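PDB 1W7C: lysyl oxidase from Pichia pastoris, which probably catalyses the oxidative deamination of primary amines, lysine side chains among them, using copper and one topaquinone per subunit. Local coordinates for residues H488-N493 with L650-L655; L340-G345 with T354-I359; Q691-T696 with W706-N711; Y408-H413 with A420-P425. All coordinates share one frame; numbering follows the deposited sequence. Where two conformers were deposited one is given.

Interaction 1 of 4, residues H488-N493 with L650-L655; sequences HDHVLN and LGLHHL. With CU (copper (II) ion), chain C.
His488, His490 and His654 bring three imidazoles together on one face of an antiparallel strand pair, the three-histidine copper site of the copper amine oxidases. Strands 488-493 and 650-654 run at 176° to each other, and the hydrogen-bonded pairs His488-His654 and His490-Leu652 fix the register that turns all three rings to the metal side. Copper is bound by His488 NE2, His490 NE2 and His654 ND1, each at 2.0 Å. The side chains of His488 and His654 lie side by side and point the same way, but their ring planes are inclined at 62°, neither stacked nor edge-to-face. His488 CG stands between its backbone N and carbonyl carbon (chi1 57°); His654 CB lies over one face of the His488 ring, 3.7 Å from its centroid. His490 and His654 meet rim to rim. Two of the rings have second partners: Ser486 O at His488 ND1 and Asp660 OD1 at His654 NE2. On the reverse face His653 ND1 donates to Asp489 OD1 at 2.6 Å, in the plane of the imidazole but from above that of the carboxylate. An alanine in place of Asp489 would probably leave His653 ND1 and Ile584 N without acceptors, the ring then relying on its bond from NE2 to Asn550 of the second subunit. A water also binds the copper, at 2.2 Å, its oxygen lying in the plane of the His490 ring.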
# COMPACT_ATOMS: atom_id res chain seq x y z
N HIS A 488 -18.38 -3.46 10.55
CA HIS A 488 -18.39 -4.70 9.78
C HIS A 488 -17.02 -5.03 9.26
O HIS A 488 -16.14 -4.16 9.14
CB HIS A 488 -19.40 -4.63 8.64
CG HIS A 488 -19.16 -3.49 7.70
ND1 HIS A 488 -19.50 -2.19 8.02
CD2 HIS A 488 -18.57 -3.43 6.47
CE1 HIS A 488 -19.13 -1.38 7.03
NE2 HIS A 488 -18.57 -2.11 6.07
N ASP A 489 -16.81 -6.32 8.99
CA ASP A 489 -15.65 -6.80 8.29
C ASP A 489 -15.99 -7.13 6.85
O ASP A 489 -17.00 -7.77 6.57
CB ASP A 489 -15.12 -8.10 8.92
CG ASP A 489 -14.30 -7.88 10.17
OD1 ASP A 489 -13.81 -6.74 10.39
OD2 ASP A 489 -14.13 -8.81 10.97
N HIS A 490 -15.14 -6.66 5.95
CA HIS A 490 -15.06 -7.16 4.57
C HIS A 490 -13.90 -8.15 4.54
O HIS A 490 -12.81 -7.80 5.00
CB HIS A 490 -14.73 -6.04 3.60
CG HIS A 490 -15.74 -4.95 3.53
ND1 HIS A 490 -16.82 -4.99 2.67
CD2 HIS A 490 -15.78 -3.74 4.14
CE1 HIS A 490 -17.50 -3.86 2.78
NE2 HIS A 490 -16.89 -3.09 3.68
N VAL A 491 -14.10 -9.35 4.00
CA VAL A 491 -13.00 -10.28 3.79
C VAL A 491 -13.18 -10.95 2.43
O VAL A 491 -14.31 -11.31 2.06
CB VAL A 491 -12.83 -11.34 4.91
CG1 VAL A 491 -11.41 -11.92 4.87
CG2 VAL A 491 -13.13 -10.77 6.28
N LEU A 492 -12.11 -11.06 1.68
CA LEU A 492 -12.10 -11.57 0.29
C LEU A 492 -11.08 -12.71 0.25
O LEU A 492 -9.98 -12.54 0.76
CB LEU A 492 -11.67 -10.50 -0.73
CG LEU A 492 -12.59 -9.34 -0.97
CD1 LEU A 492 -12.40 -8.28 0.08
CD2 LEU A 492 -12.36 -8.75 -2.37
N ASN A 493 -11.42 -13.81 -0.40
CA ASN A 493 -10.54 -14.97 -0.57
C ASN A 493 -10.12 -15.07 -2.03
O ASN A 493 -10.97 -15.03 -2.91
CB ASN A 493 -11.24 -16.26 -0.16
CG ASN A 493 -10.33 -17.44 -0.14
OD1 ASN A 493 -10.50 -18.37 -0.94
ND2 ASN A 493 -9.37 -17.46 0.81
N LEU A 650 -7.71 -10.88 1.75
CA LEU A 650 -7.64 -9.42 1.92
C LEU A 650 -8.85 -9.00 2.70
O LEU A 650 -9.93 -9.56 2.56
CB LEU A 650 -7.63 -8.75 0.55
CG LEU A 650 -6.38 -8.94 -0.30
CD1 LEU A 650 -6.48 -8.19 -1.58
CD2 LEU A 650 -5.14 -8.54 0.46
N GLY A 651 -8.73 -7.94 3.47
CA GLY A 651 -9.85 -7.53 4.28
C GLY A 651 -9.76 -6.12 4.79
O GLY A 651 -8.73 -5.47 4.65
N LEU A 652 -10.85 -5.68 5.39
CA LEU A 652 -10.98 -4.36 6.01
C LEU A 652 -11.89 -4.48 7.21
O LEU A 652 -13.00 -5.02 7.09
CB LEU A 652 -11.63 -3.38 5.03
CG LEU A 652 -10.99 -3.21 3.64
CD1 LEU A 652 -11.93 -2.53 2.64
CD2 LEU A 652 -9.67 -2.42 3.66
N HIS A 653 -11.47 -3.94 8.34
CA HIS A 653 -12.36 -3.70 9.46
C HIS A 653 -12.93 -2.29 9.30
O HIS A 653 -12.22 -1.30 9.52
CB HIS A 653 -11.62 -3.77 10.78
CG HIS A 653 -10.81 -5.01 10.98
ND1 HIS A 653 -11.32 -6.27 10.79
CD2 HIS A 653 -9.51 -5.17 11.33
CE1 HIS A 653 -10.37 -7.16 11.05
NE2 HIS A 653 -9.25 -6.51 11.35
N HIS A 654 -14.18 -2.19 8.90
CA HIS A 654 -14.77 -0.91 8.51
C HIS A 654 -15.67 -0.41 9.63
O HIS A 654 -16.67 -1.01 9.95
CB HIS A 654 -15.54 -1.08 7.22
CG HIS A 654 -15.89 0.19 6.54
ND1 HIS A 654 -16.65 0.22 5.39
CD2 HIS A 654 -15.50 1.47 6.75
CE1 HIS A 654 -16.77 1.47 4.96
NE2 HIS A 654 -16.08 2.25 5.78
N LEU A 655 -15.27 0.74 10.18
CA LEU A 655 -16.00 1.47 11.22
C LEU A 655 -16.32 2.84 10.59
O LEU A 655 -15.53 3.80 10.71
CB LEU A 655 -15.14 1.63 12.47
CG LEU A 655 -15.88 2.31 13.63
CD1 LEU A 655 -16.97 1.41 14.20
CD2 LEU A 655 -14.93 2.75 14.74
CU CU C . -17.54 -1.36 4.50
O HOH W 1 -19.28 -0.73 3.30

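Interaction 2 of 4, residues L340-G345 with T354-I359; sequences LIAEYG and TFYSDI. With IMD (imidazole), chain P.
Glu343 lays its side chain over one face of Phe355, with CG 3.9 Å from the ring centroid and the carboxylate stacked at 22° to the ring plane. Ile341 runs alongside the same ring, its CD1 3.6 Å from Phe355 CE2. Across the sheet, Thr354 CG2 serves two rings: it touches Tyr344 CD1 at 3.5 Å and lies above one face of Tyr356 near the rim. The other face of Tyr356 is met by a bound imidazole, probably from the crystallisation liquor, with its C4 3.5 Å above the centre of the Tyr356 ring. N3 of that imidazole donates to Asp358 OD1 at 2.9 Å, in an almost straight bond (173°). Behind this first shell stands the hairpin backbone, strands 340-344 and 355-357 running antiparallel. At the end away from the connecting loop, Asp358 N donates to Leu340 O at 2.9 Å, just where Ser357, as N-cap, starts the short helix 358-361. Farther out, Glu339 bonds Ser357 OG, Gln463 takes the Tyr356 hydroxyl, Arg583 forms a salt bridge with Glu343, and Tyr344 stacks on the copper ligand His488. Asp358 is the predicted proton acceptor of the active site. An N-H donor lying on Tyr356 and bonded straight to the Asp358 carboxylate shows that this oxygen can accept from a nitrogen ligand, which is consistent with the predicted role.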
# COMPACT_ATOMS: atom_id res chain seq x y z
N LEU A 340 -16.44 -13.07 -1.28
CA LEU A 340 -16.36 -11.82 -0.54
C LEU A 340 -17.48 -11.83 0.47
O LEU A 340 -18.65 -12.06 0.10
CB LEU A 340 -16.50 -10.56 -1.41
CG LEU A 340 -15.84 -10.37 -2.71
CD1 LEU A 340 -16.63 -11.12 -3.75
CD2 LEU A 340 -15.81 -8.84 -3.03
N ILE A 341 -17.15 -11.58 1.72
CA ILE A 341 -18.13 -11.55 2.82
C ILE A 341 -18.19 -10.15 3.41
O ILE A 341 -17.21 -9.39 3.39
CB ILE A 341 -17.86 -12.60 3.93
CG1 ILE A 341 -16.49 -12.37 4.56
CG2 ILE A 341 -18.03 -13.99 3.32
CD1 ILE A 341 -16.26 -13.20 5.85
N ALA A 342 -19.35 -9.83 3.95
CA ALA A 342 -19.53 -8.62 4.71
C ALA A 342 -20.31 -8.99 5.96
O ALA A 342 -21.50 -9.35 5.86
CB ALA A 342 -20.26 -7.56 3.91
N GLU A 343 -19.63 -8.98 7.11
CA GLU A 343 -20.15 -9.51 8.33
C GLU A 343 -20.28 -8.38 9.36
O GLU A 343 -19.27 -7.80 9.76
CB GLU A 343 -19.22 -10.59 8.87
CG GLU A 343 -19.71 -11.25 10.16
CD GLU A 343 -18.70 -12.17 10.80
OE1 GLU A 343 -19.13 -12.91 11.71
OE2 GLU A 343 -17.50 -12.09 10.46
N TYR A 344 -21.51 -8.10 9.77
CA TYR A 344 -21.82 -6.94 10.62
C TYR A 344 -21.94 -7.32 12.07
O TYR A 344 -22.38 -8.43 12.39
CB TYR A 344 -23.13 -6.26 10.14
CG TYR A 344 -22.95 -5.57 8.81
CD1 TYR A 344 -22.81 -6.29 7.64
CD2 TYR A 344 -22.89 -4.16 8.70
CE1 TYR A 344 -22.59 -5.68 6.44
CE2 TYR A 344 -22.65 -3.56 7.50
CZ TYR A 344 -22.50 -4.32 6.38
OH TYR A 344 -22.28 -3.69 5.19
N GLY A 345 -21.52 -6.39 12.95
CA GLY A 345 -21.78 -6.49 14.37
C GLY A 345 -22.70 -5.37 14.80
O GLY A 345 -22.51 -4.24 14.38
N THR A 354 -26.59 -9.94 9.69
CA THR A 354 -26.13 -9.76 8.33
C THR A 354 -24.73 -10.34 8.18
O THR A 354 -23.78 -9.86 8.80
CB THR A 354 -26.13 -8.26 7.99
OG1 THR A 354 -27.47 -7.75 8.01
CG2 THR A 354 -25.62 -8.05 6.57
N PHE A 355 -24.61 -11.35 7.32
CA PHE A 355 -23.33 -11.98 6.98
C PHE A 355 -23.44 -12.36 5.52
O PHE A 355 -23.70 -13.52 5.17
CB PHE A 355 -23.14 -13.20 7.89
CG PHE A 355 -21.72 -13.77 7.94
CD1 PHE A 355 -21.30 -14.48 9.06
CD2 PHE A 355 -20.84 -13.66 6.86
CE1 PHE A 355 -20.04 -15.04 9.14
CE2 PHE A 355 -19.58 -14.22 6.95
CZ PHE A 355 -19.19 -14.91 8.05
N TYR A 356 -23.30 -11.37 4.66
CA TYR A 356 -23.45 -11.59 3.23
C TYR A 356 -22.35 -12.48 2.66
O TYR A 356 -21.17 -12.30 2.98
CB TYR A 356 -23.44 -10.27 2.42
CG TYR A 356 -24.57 -9.32 2.73
CD1 TYR A 356 -24.31 -8.02 3.15
CD2 TYR A 356 -25.88 -9.74 2.66
CE1 TYR A 356 -25.33 -7.16 3.48
CE2 TYR A 356 -26.92 -8.87 2.95
CZ TYR A 356 -26.65 -7.60 3.39
OH TYR A 356 -27.71 -6.79 3.76
N SER A 357 -22.78 -13.35 1.74
CA SER A 357 -21.91 -13.99 0.76
C SER A 357 -22.17 -13.34 -0.58
O SER A 357 -23.22 -13.53 -1.19
CB SER A 357 -22.29 -15.46 0.65
OG SER A 357 -21.79 -16.04 -0.57
N ASP A 358 -21.23 -12.56 -1.08
CA ASP A 358 -21.48 -11.81 -2.29
C ASP A 358 -21.51 -12.69 -3.54
O ASP A 358 -22.20 -12.35 -4.50
CB ASP A 358 -20.51 -10.65 -2.42
CG ASP A 358 -20.94 -9.45 -1.62
OD1 ASP A 358 -22.12 -9.37 -1.21
OD2 ASP A 358 -20.15 -8.57 -1.32
N ILE A 359 -20.89 -13.87 -3.49
CA ILE A 359 -21.02 -14.76 -4.65
C ILE A 359 -22.41 -15.42 -4.72
O ILE A 359 -22.81 -15.83 -5.78
CB ILE A 359 -19.89 -15.84 -4.74
CG1 ILE A 359 -20.02 -16.95 -3.69
CG2 ILE A 359 -18.53 -15.17 -4.78
CD1 ILE A 359 -19.04 -18.08 -3.93
N1 IMD P . -25.25 -5.58 -0.27
C2 IMD P . -24.06 -6.16 -0.55
N3 IMD P . -24.30 -7.50 -0.65
C4 IMD P . -25.61 -7.74 -0.44
C5 IMD P . -26.21 -6.52 -0.19

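Interaction 3 of 4, residues Q691-T696 with W706-N711; sequences QQVFYT and WEFYGN
Phe694 and Glu707 form the hydrogen-bonded pair of an antiparallel hairpin, Phe694 N to Glu707 O at 3.0 Å and Glu707 N to Phe694 O at 2.9 Å, before the chain turns off in a type I' turn from Phe708 to Asn711. At the adjoining non-hydrogen-bonded pair, Tyr695 directs its edge at the face of Trp706, a T-shaped pair with planes at 67° and Tyr695 CD2 3.5 Å above the Trp706 plane. Val693 CG2 lies at the indole edge, 3.8 Å from Trp706 CE3, and also reaches Phe708. An alanine in place of Trp706 would probably open a gap beside Tyr695 CD2 and Val693 CG2 and deprive Phe725 of the second subunit of a ring neighbour. On the other side Tyr709 turns its rim to the backbone, CD1 3.4 Å from Gln692 O, while Glu707 CG lies over its face and Glu707 OE2 accepts from Tyr709 N at 2.9 Å. At the end of the turn, Gln691 NE2 donates to Asn711 OD1 at 2.9 Å, the two amide planes 86° apart; Gln691 OE1 bonds Ser282 of the second subunit. Strand 692-697 runs between strand 704-707 and strand 418-433, where Val693 pairs with Ile421, and Tyr695 meets Tyr728 of the second subunit edge-to-face.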
# COMPACT_ATOMS: atom_id res chain seq x y z
N GLN A 691 12.35 1.22 -21.83
CA GLN A 691 11.75 2.38 -21.16
C GLN A 691 12.65 2.79 -19.99
O GLN A 691 12.29 2.67 -18.82
CB GLN A 691 10.32 2.05 -20.70
CG GLN A 691 9.42 1.62 -21.85
CD GLN A 691 9.31 2.66 -22.95
OE1 GLN A 691 8.82 3.76 -22.73
NE2 GLN A 691 9.82 2.32 -24.14
N GLN A 692 13.84 3.26 -20.35
CA GLN A 692 14.84 3.67 -19.38
C GLN A 692 15.75 4.72 -20.01
O GLN A 692 15.71 4.91 -21.24
CB GLN A 692 15.60 2.46 -18.82
CG GLN A 692 16.30 1.58 -19.81
CD GLN A 692 17.08 0.48 -19.11
OE1 GLN A 692 18.08 0.75 -18.46
NE2 GLN A 692 16.67 -0.77 -19.29
N VAL A 693 16.55 5.38 -19.17
CA VAL A 693 17.51 6.40 -19.61
C VAL A 693 18.84 6.08 -18.95
O VAL A 693 18.89 5.61 -17.81
CB VAL A 693 17.04 7.85 -19.27
CG1 VAL A 693 16.89 8.07 -17.78
CG2 VAL A 693 17.96 8.89 -19.89
N PHE A 694 19.91 6.36 -19.69
CA PHE A 694 21.27 6.29 -19.18
C PHE A 694 21.93 7.59 -19.53
O PHE A 694 22.19 7.87 -20.68
CB PHE A 694 22.00 5.09 -19.77
CG PHE A 694 23.38 4.87 -19.21
CD1 PHE A 694 24.49 4.76 -20.07
CD2 PHE A 694 23.59 4.72 -17.86
CE1 PHE A 694 25.76 4.54 -19.56
CE2 PHE A 694 24.88 4.51 -17.34
CZ PHE A 694 25.95 4.40 -18.19
N TYR A 695 22.14 8.40 -18.50
CA TYR A 695 22.78 9.70 -18.60
C TYR A 695 24.21 9.54 -18.13
O TYR A 695 24.45 8.93 -17.08
CB TYR A 695 22.06 10.68 -17.65
CG TYR A 695 22.85 11.96 -17.40
CD1 TYR A 695 23.80 12.03 -16.38
CD2 TYR A 695 22.62 13.07 -18.18
CE1 TYR A 695 24.53 13.17 -16.18
CE2 TYR A 695 23.35 14.25 -17.99
CZ TYR A 695 24.29 14.29 -16.96
OH TYR A 695 25.01 15.44 -16.76
N THR A 696 25.16 10.09 -18.88
CA THR A 696 26.54 10.13 -18.43
C THR A 696 27.10 11.51 -18.54
O THR A 696 26.73 12.26 -19.44
CB THR A 696 27.41 9.18 -19.25
OG1 THR A 696 27.26 9.45 -20.64
CG2 THR A 696 26.96 7.72 -19.05
N TRP A 706 22.91 11.59 -23.30
CA TRP A 706 21.63 10.96 -22.94
C TRP A 706 21.38 9.82 -23.89
O TRP A 706 21.37 10.01 -25.08
CB TRP A 706 20.48 11.97 -23.05
CG TRP A 706 20.57 13.15 -22.11
CD1 TRP A 706 21.28 14.32 -22.30
CD2 TRP A 706 19.91 13.30 -20.85
NE1 TRP A 706 21.09 15.17 -21.23
CE2 TRP A 706 20.25 14.57 -20.34
CE3 TRP A 706 19.05 12.48 -20.11
CZ2 TRP A 706 19.77 15.03 -19.12
CZ3 TRP A 706 18.60 12.94 -18.89
CH2 TRP A 706 18.95 14.20 -18.41
N GLU A 707 21.19 8.62 -23.35
CA GLU A 707 20.79 7.43 -24.08
C GLU A 707 19.34 7.09 -23.69
O GLU A 707 19.07 6.80 -22.52
CB GLU A 707 21.70 6.23 -23.74
CG GLU A 707 21.25 4.93 -24.37
CD GLU A 707 21.25 4.99 -25.89
OE1 GLU A 707 22.34 5.19 -26.47
OE2 GLU A 707 20.18 4.85 -26.51
N PHE A 708 18.46 7.16 -24.68
CA PHE A 708 17.02 6.92 -24.50
C PHE A 708 16.52 5.61 -25.13
O PHE A 708 15.31 5.34 -25.11
CB PHE A 708 16.22 8.08 -25.09
CG PHE A 708 16.43 9.40 -24.40
CD1 PHE A 708 17.14 10.42 -25.00
CD2 PHE A 708 15.89 9.62 -23.15
CE1 PHE A 708 17.30 11.65 -24.35
CE2 PHE A 708 16.04 10.83 -22.50
CZ PHE A 708 16.75 11.85 -23.09
N TYR A 709 17.41 4.82 -25.71
CA TYR A 709 17.09 3.46 -26.17
C TYR A 709 15.93 3.44 -27.18
O TYR A 709 15.06 2.56 -27.16
CB TYR A 709 16.82 2.55 -24.97
CG TYR A 709 18.03 2.40 -24.08
CD1 TYR A 709 18.09 3.04 -22.85
CD2 TYR A 709 19.13 1.65 -24.48
CE1 TYR A 709 19.19 2.90 -22.01
CE2 TYR A 709 20.23 1.50 -23.65
CZ TYR A 709 20.24 2.11 -22.40
OH TYR A 709 21.34 2.01 -21.58
N GLY A 710 15.97 4.42 -28.07
CA GLY A 710 15.04 4.50 -29.18
C GLY A 710 13.76 5.26 -28.94
O GLY A 710 12.91 5.38 -29.82
N ASN A 711 13.61 5.76 -27.72
CA ASN A 711 12.48 6.59 -27.36
C ASN A 711 12.78 8.06 -27.61
O ASN A 711 13.64 8.64 -26.95
CB ASN A 711 12.12 6.36 -25.91
CG ASN A 711 11.67 4.93 -25.65
OD1 ASN A 711 10.52 4.58 -25.90
ND2 ASN A 711 12.57 4.11 -25.10
O HOH W 2 13.68 6.35 -22.66

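Interaction 4 of 4, residues Y408-H413 with A420-P425; sequences YSLLRH and AITQNP
Leu411 pairs with Thr422 and His413 with Ala420 through backbone hydrogen bonds, strands 411-413 and 420-422 running at 174° to each other. Both bonds of the His413-Ala420 pair form, from His413 N to Ala420 O and from Ala420 N to His413 O, each at 2.9 Å. The pattern shifts at the end: Thr422 N donates to Leu411 O at 3.1 Å, whereas Thr422 O accepts from Leu410 N at 2.8 Å, one residue earlier. The amide-ring contact comes next. Asn424 ND2 sits 3.0 Å above the Tyr408 ring plane, toward the rim, with the amide turned at 77° to the ring; it also makes a weak bond to Tyr408 O. Van der Waals contacts set methyls against polar groups: Ile421 lies alongside Arg412, its CD1 3.6 Å from Arg412 NH2, and Leu410 CD1 meets Asn424 OD1 at 3.7 Å. Gln423 O is buried here without a polar partner, against Leu410 CB. Charges are answered across the dimer, where Arg412 forms salt bridges with Asp374 and Asp439 of the second subunit and His413 bonds Asp439 and Asp200 of that subunit. This is consistent with the beta-hairpin arms by which copper amine oxidases embrace their partner subunit; Asp439 directly follows the topaquinone residue in sequence.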
# COMPACT_ATOMS: atom_id res chain seq x y z
N TYR A 408 6.07 6.75 -9.91
CA TYR A 408 7.45 6.58 -9.44
C TYR A 408 8.14 5.63 -10.44
O TYR A 408 7.49 4.73 -11.03
CB TYR A 408 7.49 6.01 -8.01
CG TYR A 408 6.94 4.62 -7.94
CD1 TYR A 408 5.58 4.38 -7.93
CD2 TYR A 408 7.79 3.52 -7.90
CE1 TYR A 408 5.06 3.09 -7.88
CE2 TYR A 408 7.29 2.23 -7.84
CZ TYR A 408 5.93 2.01 -7.85
OH TYR A 408 5.47 0.72 -7.89
N SER A 409 9.43 5.83 -10.62
CA SER A 409 10.20 4.98 -11.50
C SER A 409 10.37 3.56 -10.92
O SER A 409 10.20 3.35 -9.72
CB SER A 409 11.55 5.66 -11.88
OG SER A 409 12.53 5.31 -10.94
N LEU A 410 10.65 2.58 -11.77
CA LEU A 410 10.79 1.21 -11.27
C LEU A 410 12.06 1.06 -10.45
O LEU A 410 12.07 0.37 -9.45
CB LEU A 410 10.73 0.20 -12.42
CG LEU A 410 10.80 -1.28 -12.00
CD1 LEU A 410 9.69 -1.65 -11.03
CD2 LEU A 410 10.70 -2.12 -13.26
N LEU A 411 13.13 1.70 -10.91
CA LEU A 411 14.39 1.74 -10.17
C LEU A 411 15.23 2.92 -10.67
O LEU A 411 14.89 3.56 -11.66
CB LEU A 411 15.16 0.41 -10.24
CG LEU A 411 15.76 -0.04 -11.56
CD1 LEU A 411 16.94 0.80 -12.01
CD2 LEU A 411 16.21 -1.49 -11.48
N ARG A 412 16.28 3.23 -9.93
CA ARG A 412 17.25 4.19 -10.39
C ARG A 412 18.54 4.05 -9.62
O ARG A 412 18.55 3.51 -8.51
CB ARG A 412 16.74 5.64 -10.17
CG ARG A 412 16.87 6.07 -8.70
CD ARG A 412 16.33 7.46 -8.36
NE ARG A 412 16.68 8.48 -9.36
CZ ARG A 412 17.89 8.96 -9.57
NH1 ARG A 412 18.90 8.52 -8.85
NH2 ARG A 412 18.08 9.87 -10.54
N HIS A 413 19.60 4.66 -10.18
CA HIS A 413 20.76 4.99 -9.39
C HIS A 413 21.54 6.14 -10.01
O HIS A 413 21.68 6.21 -11.21
CB HIS A 413 21.70 3.77 -9.15
CG HIS A 413 22.83 4.06 -8.22
ND1 HIS A 413 22.64 4.47 -6.92
CD2 HIS A 413 24.17 4.03 -8.41
CE1 HIS A 413 23.81 4.66 -6.35
NE2 HIS A 413 24.76 4.41 -7.24
N ALA A 420 21.04 6.35 -14.01
CA ALA A 420 20.33 5.31 -14.73
C ALA A 420 18.95 5.20 -14.10
O ALA A 420 18.84 5.00 -12.91
CB ALA A 420 21.09 4.01 -14.62
N ILE A 421 17.90 5.43 -14.86
CA ILE A 421 16.52 5.38 -14.35
C ILE A 421 15.66 4.54 -15.30
O ILE A 421 15.72 4.74 -16.51
CB ILE A 421 15.88 6.83 -14.21
CG1 ILE A 421 16.83 7.82 -13.54
CG2 ILE A 421 14.54 6.74 -13.48
CD1 ILE A 421 16.43 9.20 -13.71
N THR A 422 14.85 3.66 -14.73
CA THR A 422 13.91 2.85 -15.48
C THR A 422 12.51 3.27 -15.14
O THR A 422 12.17 3.38 -13.97
CB THR A 422 14.11 1.37 -15.13
OG1 THR A 422 15.41 0.96 -15.56
CG2 THR A 422 13.09 0.51 -15.89
N GLN A 423 11.71 3.54 -16.15
CA GLN A 423 10.29 3.87 -15.99
C GLN A 423 9.51 2.65 -15.50
O GLN A 423 9.98 1.52 -15.54
CB GLN A 423 9.68 4.41 -17.29
CG GLN A 423 10.36 5.62 -17.83
CD GLN A 423 9.71 6.06 -19.10
OE1 GLN A 423 10.08 5.60 -20.16
NE2 GLN A 423 8.73 6.93 -19.01
N ASN A 424 8.28 2.91 -15.08
CA ASN A 424 7.43 1.89 -14.45
C ASN A 424 6.03 1.83 -15.09
O ASN A 424 5.05 2.10 -14.44
CB ASN A 424 7.32 2.22 -12.95
CG ASN A 424 6.84 1.09 -12.09
OD1 ASN A 424 6.71 -0.07 -12.50
ND2 ASN A 424 6.63 1.42 -10.80
N PRO A 425 5.97 1.44 -16.35
CA PRO A 425 4.68 1.11 -16.97
C PRO A 425 4.18 -0.22 -16.45
O PRO A 425 4.96 -1.13 -16.22
CB PRO A 425 5.03 0.99 -18.44
CG PRO A 425 6.44 0.44 -18.40
CD PRO A 425 7.09 1.20 -17.28

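How the interactions relate
Interactions 1 and 2 lie deep in the chain and are joined directly: Val491 O meets Ile341 N and Asp489 O meets Glu343 N, both at 2.9 Å, so that strand 329-344 lies between the copper strand 488-498 and the segment carrying the predicted proton acceptor. Interactions 3 and 4 lie far out, with centres 11 Å apart, and are joined likewise by Val693 N to Ile421 O, since strands 692-697 and 418-433 are neighbours. Interaction 4 is fully buried and interaction 3 only partly. Metal coordination and a carboxylate-bound imidazole mark the inner pair; aromatic packing marks interaction 3, salt bridges to the second subunit interaction 4. Interactions 1 and 4 stay about 16 Å apart at their nearest atoms.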